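Local coordinates for maternal effect protein oskar (Drosophila melanogaster, PDB 5A4A), which induces germ plasm formation and, through this SGNH hydrolase-like domain, probably binds RNA, at residues A20-F25 and R197-I202. Numbering follows the deposited sequence.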
loop_
_atom_site.group_PDB
_atom_site.type_symbol
_atom_site.label_atom_id
_atom_site.label_comp_id
_atom_site.label_asym_id
_atom_site.label_seq_id
_atom_site.Cartn_x
_atom_site.Cartn_y
_atom_site.Cartn_z
ATOM N N ALA A 20 -2.982 8.164 8.589
ATOM C CA ALA A 20 -3.756 7.804 7.406
ATOM C C ALA A 20 -4.853 6.813 7.753
ATOM O O ALA A 20 -4.565 5.700 8.172
ATOM C CB ALA A 20 -2.846 7.221 6.330
ATOM N N TYR A 21 -6.101 7.252 7.599
ATOM C CA TYR A 21 -7.286 6.411 7.800
ATOM C C TYR A 21 -8.296 6.631 6.669
ATOM O O TYR A 21 -8.411 7.732 6.124
ATOM C CB TYR A 21 -7.978 6.784 9.110
ATOM C CG TYR A 21 -7.497 6.069 10.353
ATOM C CD1 TYR A 21 -6.228 6.305 10.866
ATOM C CD2 TYR A 21 -8.332 5.183 11.036
ATOM C CE1 TYR A 21 -5.794 5.674 12.013
ATOM C CE2 TYR A 21 -7.902 4.542 12.190
ATOM C CZ TYR A 21 -6.625 4.795 12.665
ATOM O OH TYR A 21 -6.174 4.174 13.806
ATOM N N LEU A 22 -9.062 5.594 6.350
ATOM C CA LEU A 22 -10.123 5.711 5.372
ATOM C C LEU A 22 -11.382 5.156 6.048
ATOM O O LEU A 22 -11.433 3.974 6.382
ATOM C CB LEU A 22 -9.734 4.904 4.129
ATOM C CG LEU A 22 -10.418 4.996 2.759
ATOM C CD1 LEU A 22 -9.491 4.430 1.693
ATOM C CD2 LEU A 22 -11.691 4.235 2.730
ATOM N N LEU A 23 -12.368 6.021 6.300
ATOM C CA LEU A 23 -13.638 5.610 6.919
ATOM C C LEU A 23 -13.462 4.798 8.208
ATOM O O LEU A 23 -14.111 3.760 8.397
ATOM C CB LEU A 23 -14.497 4.819 5.933
ATOM C CG LEU A 23 -14.830 5.508 4.608
ATOM C CD1 LEU A 23 -15.666 4.599 3.736
ATOM C CD2 LEU A 23 -15.546 6.842 4.848
ATOM N N ASP A 24 -12.579 5.285 9.074
ATOM C CA ASP A 24 -12.245 4.645 10.345
ATOM C C ASP A 24 -11.406 3.365 10.217
ATOM O O ASP A 24 -11.100 2.737 11.223
ATOM C CB ASP A 24 -13.487 4.415 11.229
ATOM C CG ASP A 24 -14.207 5.709 11.582
ATOM O OD1 ASP A 24 -13.530 6.707 11.916
ATOM O OD2 ASP A 24 -15.457 5.726 11.525
ATOM N N PHE A 25 -11.020 2.992 8.996
ATOM C CA PHE A 25 -10.049 1.914 8.800
ATOM C C PHE A 25 -8.634 2.482 8.700
ATOM O O PHE A 25 -8.381 3.349 7.868
ATOM C CB PHE A 25 -10.310 1.177 7.488
ATOM C CG PHE A 25 -11.628 0.442 7.430
ATOM C CD1 PHE A 25 -11.751 -0.846 7.932
ATOM C CD2 PHE A 25 -12.727 1.025 6.829
ATOM C CE1 PHE A 25 -12.959 -1.523 7.855
ATOM C CE2 PHE A 25 -13.937 0.353 6.752
ATOM C CZ PHE A 25 -14.048 -0.919 7.265
ATOM N N ARG A 197 -10.904 8.075 -8.479
ATOM C CA ARG A 197 -11.339 6.758 -8.973
ATOM C C ARG A 197 -10.967 5.632 -8.008
ATOM O O ARG A 197 -11.791 4.761 -7.727
ATOM C CB ARG A 197 -10.797 6.467 -10.377
ATOM C CG ARG A 197 -11.520 7.238 -11.484
ATOM C CD ARG A 197 -10.810 7.095 -12.835
ATOM N NE ARG A 197 -11.002 5.786 -13.448
ATOM C CZ ARG A 197 -12.045 5.471 -14.210
ATOM N NH1 ARG A 197 -12.997 6.361 -14.434
ATOM N NH2 ARG A 197 -12.150 4.260 -14.732
ATOM N N VAL A 198 -9.733 5.657 -7.509
ATOM C CA VAL A 198 -9.252 4.613 -6.589
ATOM C C VAL A 198 -10.023 4.669 -5.277
ATOM O O VAL A 198 -10.496 3.648 -4.782
ATOM C CB VAL A 198 -7.747 4.742 -6.303
ATOM C CG1 VAL A 198 -7.333 3.854 -5.120
ATOM C CG2 VAL A 198 -6.938 4.405 -7.556
ATOM N N LEU A 199 -10.155 5.871 -4.731
ATOM C CA LEU A 199 -10.863 6.068 -3.472
ATOM C C LEU A 199 -12.307 5.572 -3.581
ATOM O O LEU A 199 -12.803 4.882 -2.694
ATOM C CB LEU A 199 -10.812 7.545 -3.047
ATOM C CG LEU A 199 -11.512 7.882 -1.725
ATOM C CD1 LEU A 199 -10.901 7.107 -0.565
ATOM C CD2 LEU A 199 -11.480 9.399 -1.443
ATOM N N GLN A 200 -12.972 5.896 -4.684
ATOM C CA GLN A 200 -14.350 5.455 -4.870
ATOM C C GLN A 200 -14.489 3.949 -5.066
ATOM O O GLN A 200 -15.455 3.352 -4.598
ATOM C CB GLN A 200 -15.018 6.237 -5.996
ATOM C CG GLN A 200 -15.145 7.727 -5.655
ATOM C CD GLN A 200 -15.925 7.960 -4.366
ATOM O OE1 GLN A 200 -16.964 7.337 -4.138
ATOM N NE2 GLN A 200 -15.425 8.853 -3.519
ATOM N N VAL A 201 -13.530 3.317 -5.732
ATOM C CA VAL A 201 -13.576 1.858 -5.846
ATOM C C VAL A 201 -13.473 1.205 -4.466
ATOM O O VAL A 201 -14.187 0.246 -4.169
ATOM C CB VAL A 201 -12.459 1.306 -6.765
ATOM C CG1 VAL A 201 -12.355 -0.215 -6.638
ATOM C CG2 VAL A 201 -12.724 1.691 -8.212
ATOM N N ILE A 202 -12.579 1.725 -3.630
ATOM C CA ILE A 202 -12.380 1.175 -2.287
ATOM C C ILE A 202 -13.626 1.379 -1.434
ATOM O O ILE A 202 -14.119 0.438 -0.804
ATOM C CB ILE A 202 -11.147 1.797 -1.589
ATOM C CG1 ILE A 202 -9.866 1.435 -2.349
ATOM C CG2 ILE A 202 -11.065 1.331 -0.122
ATOM C CD1 ILE A 202 -8.608 2.213 -1.866
#
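Leu-22, on a tight β-hairpin, reaches across to Leu-199 and Ile-202 on helix 192-204, the last helix of this SGNH hydrolase-like domain. The hairpin joins strands 21-22 and 25-29, the second of which pairs in parallel with strand 80-84 inside the sheet.

All that passes between the two segments is aliphatic. The leading methyl is Leu-22 CD1, which sits 3.8 Å from Leu-199 CD1 and 3.9 Å from Ile-202 CG2, touching residues one turn apart on the helix. CD2 of Leu-22 joins in more loosely, 4.1 Å from the same Ile-202 CG2. The side chains of Leu-22 and Leu-199 run past each other in opposite senses, whereas that of Ile-202 meets Leu-22 at a slant. With CG anti to the backbone N (chi1 -179°), the Leu-199 side chain leans out from the helix, and its second torsion turns CD1 to the hairpin. Ile-82 of strand 80-84 touches both Leu-22 and Ile-202, so the three form one aliphatic cluster where the hairpin and strand 80-84 meet the helix. Trimming Leu-22 to an alanine would probably open a gap beside Ile-82 and leave Leu-199 CD1 and Ile-202 CG2 without their hairpin partner.

No hydrogen bond crosses between hairpin and helix. The type I' turn from Leu-22 to Phe-25 is closed by two backbone bonds, and Leu-22 O, which accepts the one from Phe-25 N at 2.8 Å, also lies in the plane of the Phe-25 ring, at its edge.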